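Local coordinates for 6-phosphogluconate dehydrogenase, NAD-binding (Mycolicibacterium smegmatis MC2 155, PDB 6SMT), which is an S-enantioselective imine reductase that binds NADPH and probably uses it to reduce C=N bonds to amines, at residues B[182-185]-B[186-189]; B[245-248]-B[249-253]. All coordinates share one frame; numbering follows the deposited sequence.

How the contacts relate
Contacts 1 and 2 follow one another along the chain, and both fall in the helical part that matches the reductive aminase-like C-terminal family. Contact 1 occupies mid-helix 171-199, the long helix that follows the last strand of the sheet; contact 2 lies on helix 241-257. Their centres are 19 Å apart and their nearest atoms about 9 Å, so the two do not touch within one chain. Both reach the second subunit: W184, which with F183 lines the pocket of the bound alcohol, packs on V244 of that subunit, and L251 on its L180. This is consistent with an active-site pocket shared between the subunits, with helix 171-199 of one facing helix 241-257 of the other beside the bound NADPH.

Contact 1: B[182-185]-B[186-189]. With 2EH ((2S)-2-ethylhexan-1-ol), chain N.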
loop_
_atom_site.group_PDB
_atom_site.type_symbol
_atom_site.label_atom_id
_atom_site.label_comp_id
_atom_site.label_asym_id
_atom_site.label_seq_id
_atom_site.Cartn_x
_atom_site.Cartn_y
_atom_site.Cartn_z
ATOM N N LEU B 182 2.447 -6.866 3.305
ATOM C CA LEU B 182 1.603 -5.799 2.681
ATOM C C LEU B 182 2.002 -4.442 3.225
ATOM O O LEU B 182 2.179 -3.476 2.454
ATOM C CB LEU B 182 0.156 -6.145 2.938
ATOM C CG LEU B 182 -0.836 -5.047 2.613
ATOM C CD1 LEU B 182 -0.766 -4.703 1.144
ATOM C CD2 LEU B 182 -2.213 -5.383 3.072
ATOM N N PHE B 183 2.046 -4.321 4.538
ATOM C CA PHE B 183 2.277 -3.037 5.184
ATOM C C PHE B 183 3.615 -2.422 4.765
ATOM O O PHE B 183 3.694 -1.272 4.294
ATOM C CB PHE B 183 2.226 -3.185 6.682
ATOM C CG PHE B 183 2.565 -1.900 7.397
ATOM C CD1 PHE B 183 1.701 -0.829 7.406
ATOM C CD2 PHE B 183 3.808 -1.727 7.991
ATOM C CE1 PHE B 183 2.066 0.374 8.004
ATOM C CE2 PHE B 183 4.168 -0.550 8.617
ATOM C CZ PHE B 183 3.290 0.505 8.623
ATOM N N TRP B 184 4.728 -3.164 4.987
ATOM C CA TRP B 184 6.055 -2.560 4.737
ATOM C C TRP B 184 6.266 -2.332 3.255
ATOM O O TRP B 184 7.015 -1.385 2.907
ATOM C CB TRP B 184 7.153 -3.422 5.367
ATOM C CG TRP B 184 7.186 -3.323 6.862
ATOM C CD1 TRP B 184 6.921 -4.331 7.767
ATOM C CD2 TRP B 184 7.402 -2.133 7.651
ATOM N NE1 TRP B 184 6.972 -3.829 9.036
ATOM C CE2 TRP B 184 7.323 -2.510 9.011
ATOM C CE3 TRP B 184 7.745 -0.805 7.318
ATOM C CZ2 TRP B 184 7.478 -1.595 10.042
ATOM C CZ3 TRP B 184 7.877 0.088 8.366
ATOM C CH2 TRP B 184 7.787 -0.302 9.704
ATOM N N THR B 185 5.752 -3.213 2.384
ATOM C CA THR B 185 5.888 -2.985 0.948
ATOM C C THR B 185 5.235 -1.653 0.611
ATOM O O THR B 185 5.773 -0.846 -0.142
ATOM C CB THR B 185 5.361 -4.148 0.157
ATOM O OG1 THR B 185 6.051 -5.366 0.548
ATOM C CG2 THR B 185 5.572 -3.940 -1.318
ATOM N N SER B 186 4.037 -1.438 1.177
ATOM C CA SER B 186 3.285 -0.184 0.946
ATOM C C SER B 186 4.085 1.009 1.460
ATOM O O SER B 186 4.174 2.051 0.765
ATOM C CB SER B 186 1.912 -0.299 1.593
ATOM O OG SER B 186 1.141 -1.362 1.016
ATOM N N VAL B 187 4.653 0.927 2.658
ATOM C CA VAL B 187 5.492 1.988 3.239
ATOM C C VAL B 187 6.685 2.232 2.325
ATOM O O VAL B 187 7.059 3.400 2.109
ATOM C CB VAL B 187 5.961 1.629 4.654
ATOM C CG1 VAL B 187 7.094 2.525 5.157
ATOM C CG2 VAL B 187 4.753 1.685 5.538
ATOM N N GLY B 188 7.331 1.213 1.809
ATOM C CA GLY B 188 8.452 1.371 0.838
ATOM C C GLY B 188 7.992 2.147 -0.370
ATOM O O GLY B 188 8.697 3.095 -0.821
ATOM N N GLY B 189 6.822 1.817 -0.911
ATOM C CA GLY B 189 6.237 2.555 -2.041
ATOM C C GLY B 189 5.999 3.994 -1.690
ATOM O O GLY B 189 6.269 4.905 -2.507
HETATM C C7 2EH N . 4.214 -2.554 12.065
HETATM C C8 2EH N . 1.755 -2.133 12.343
HETATM C C9 2EH N . 1.348 -3.237 11.382
HETATM C C12 2EH N . 4.440 0.573 12.291
HETATM C C7A 2EH N . 3.095 -1.515 12.014
HETATM O O7C 2EH N . 4.925 -2.757 13.287
HETATM C CBA 2EH N . 3.322 -0.247 12.794
HETATM C CCA 2EH N . 4.316 2.020 12.558
HETATM C CCB 2EH N . 5.204 2.793 11.590
#
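S186 and V187 each reach back one turn along helix 171-199, a long helix of the C-terminal part that also meets the second subunit, and illustrate how a single turn of regular alpha-helix can serve a pocket and a subunit interface at once. S186 N binds L182 O at 3.0 Å. In the conformer described, one of two, chi1 of -62° puts OG on the side of the L182 carbonyl, where it binds the same L182 O at 2.8 Å, from the opposite face of the carbonyl plane to N. A weak hydrogen bond from this hydroxyl to S186 OG of the second subunit may hold only in that conformer.

V187 divides its two methyls between two aromatic rings. CG2 makes a CH-pi contact over one face of F183, 3.9 Å from the ring centroid and offset toward the rim, while CG1 meets the edge of the W184 indole near its plane. Across the other face of F183 comes the bound 2-ethylhexanol, so the phenyl ring is held between helix and ligand. T185 OG1 is hydrogen-bonded to D181 O, and T185 packs on G189 of the second subunit. The two pocket rings also bear on each other: F183 CE2 lies 3.5 Å above the W184 indole plane, over its centre, and the same CE2 lies 3.7 Å from C7A of the alcohol.

Contact 2: B[245-248]-B[249-253]; sequences ASSV and RHLIA
R249 runs back along helix 241-257 as an extended chain, and the twist at its end (chi4 70°) brings NH1 to the carbonyl of A245 one turn earlier. That NH1 bonds A245 O at 2.9 Å, with the oxygen in the guanidinium plane and the donor tilted 34° from the carbonyl plane, an example of an arginine adding a side-chain bond to the helical backbone ladder. A salt bridge to D273 gives the same NH1 a second partner.

S246 O sits 3.3 Å from the H250 ring plane, over the ring centre. Backbone bonding is looser here, since the bonds S246 O receives from R249 N and H250 N are both weak. A water in the imidazole plane is hydrogen-bonded to H250 ND1 and S247 OG, at 2.8 Å from each, which probably helps fix the ring's rotation. On another side of the helix V248, in one of its two conformers, and I252 run side by side, V248 CG2 4.1 Å from I252 CD1.

Farther out, helix 263-280 of the same chain covers the flank formed by A245, V248, L251 and I252, through V272, R269 and L265. The second subunit takes the flank of S246, S247 and H250 and shares L251, bringing its V75, S101 and, from its helix 171-199, L180, beside the bound NADPH.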
loop_
_atom_site.group_PDB
_atom_site.type_symbol
_atom_site.label_atom_id
_atom_site.label_comp_id
_atom_site.label_asym_id
_atom_site.label_seq_id
_atom_site.Cartn_x
_atom_site.Cartn_y
_atom_site.Cartn_z
ATOM N N ALA B 245 2.122 -3.158 -17.727
ATOM C CA ALA B 245 3.488 -3.360 -18.264
ATOM C C ALA B 245 4.044 -2.085 -18.864
ATOM O O ALA B 245 5.264 -1.783 -18.762
ATOM C CB ALA B 245 3.476 -4.471 -19.295
ATOM N N SER B 246 3.192 -1.291 -19.528
ATOM C CA SER B 246 3.596 -0.005 -20.041
ATOM C C SER B 246 3.792 0.992 -18.911
ATOM O O SER B 246 4.804 1.675 -18.806
ATOM C CB SER B 246 2.502 0.499 -20.955
ATOM O OG SER B 246 2.777 1.813 -21.346
ATOM N N SER B 247 2.829 1.031 -17.979
ATOM C CA SER B 247 2.882 2.016 -16.903
ATOM C C SER B 247 4.122 1.896 -16.027
ATOM O O SER B 247 4.806 2.886 -15.716
ATOM C CB SER B 247 1.598 1.930 -16.080
ATOM O OG SER B 247 1.625 3.019 -15.131
ATOM N N VAL B 248 4.436 0.674 -15.624
ATOM C CA VAL B 248 5.559 0.475 -14.695
ATOM C C VAL B 248 6.877 0.942 -15.327
ATOM O O VAL B 248 7.714 1.483 -14.575
ATOM C CB VAL B 248 5.630 -0.979 -14.196
ATOM C CG1 VAL B 248 6.103 -1.936 -15.273
ATOM C CG2 VAL B 248 6.455 -1.080 -12.913
ATOM N N ARG B 249 7.016 0.816 -16.642
ATOM C CA ARG B 249 8.226 1.381 -17.290
ATOM C C ARG B 249 8.365 2.876 -17.097
ATOM O O ARG B 249 9.460 3.409 -16.851
ATOM C CB ARG B 249 8.231 0.975 -18.759
ATOM C CG ARG B 249 8.558 -0.485 -18.941
ATOM C CD ARG B 249 8.376 -0.933 -20.356
ATOM N NE ARG B 249 8.950 -2.254 -20.457
ATOM C CZ ARG B 249 8.542 -3.423 -19.944
ATOM N NH1 ARG B 249 7.489 -3.593 -19.109
ATOM N NH2 ARG B 249 9.379 -4.432 -20.180
ATOM N N HIS B 250 7.208 3.593 -17.193
ATOM C CA HIS B 250 7.188 5.041 -16.946
ATOM C C HIS B 250 7.639 5.396 -15.553
ATOM O O HIS B 250 8.414 6.302 -15.329
ATOM C CB HIS B 250 5.801 5.584 -17.241
ATOM C CG HIS B 250 5.224 5.239 -18.517
ATOM N ND1 HIS B 250 3.858 5.134 -18.690
ATOM C CD2 HIS B 250 5.775 4.875 -19.708
ATOM C CE1 HIS B 250 3.616 4.722 -19.892
ATOM N NE2 HIS B 250 4.804 4.564 -20.578
ATOM N N LEU B 251 7.089 4.625 -14.559
ATOM C CA LEU B 251 7.426 4.821 -13.168
ATOM C C LEU B 251 8.917 4.650 -12.929
ATOM O O LEU B 251 9.478 5.448 -12.179
ATOM C CB LEU B 251 6.554 3.925 -12.288
ATOM C CG LEU B 251 5.027 3.978 -12.551
ATOM C CD1 LEU B 251 4.329 3.034 -11.577
ATOM C CD2 LEU B 251 4.491 5.385 -12.331
ATOM N N ILE B 252 9.482 3.561 -13.486
ATOM C CA ILE B 252 10.939 3.331 -13.341
ATOM C C ILE B 252 11.797 4.435 -14.024
ATOM O O ILE B 252 12.722 4.910 -13.340
ATOM C CB ILE B 252 11.213 1.958 -13.898
ATOM C CG1 ILE B 252 10.628 0.877 -12.993
ATOM C CG2 ILE B 252 12.732 1.780 -14.060
ATOM C CD1 ILE B 252 10.489 -0.490 -13.636
ATOM N N ALA B 253 11.395 4.859 -15.139
ATOM C CA ALA B 253 12.064 5.999 -15.836
ATOM C C ALA B 253 11.990 7.254 -14.980
ATOM O O ALA B 253 12.983 7.995 -14.766
ATOM C CB ALA B 253 11.468 6.197 -17.154
HETATM O O HOH W 1 2.394 5.435 -16.350
#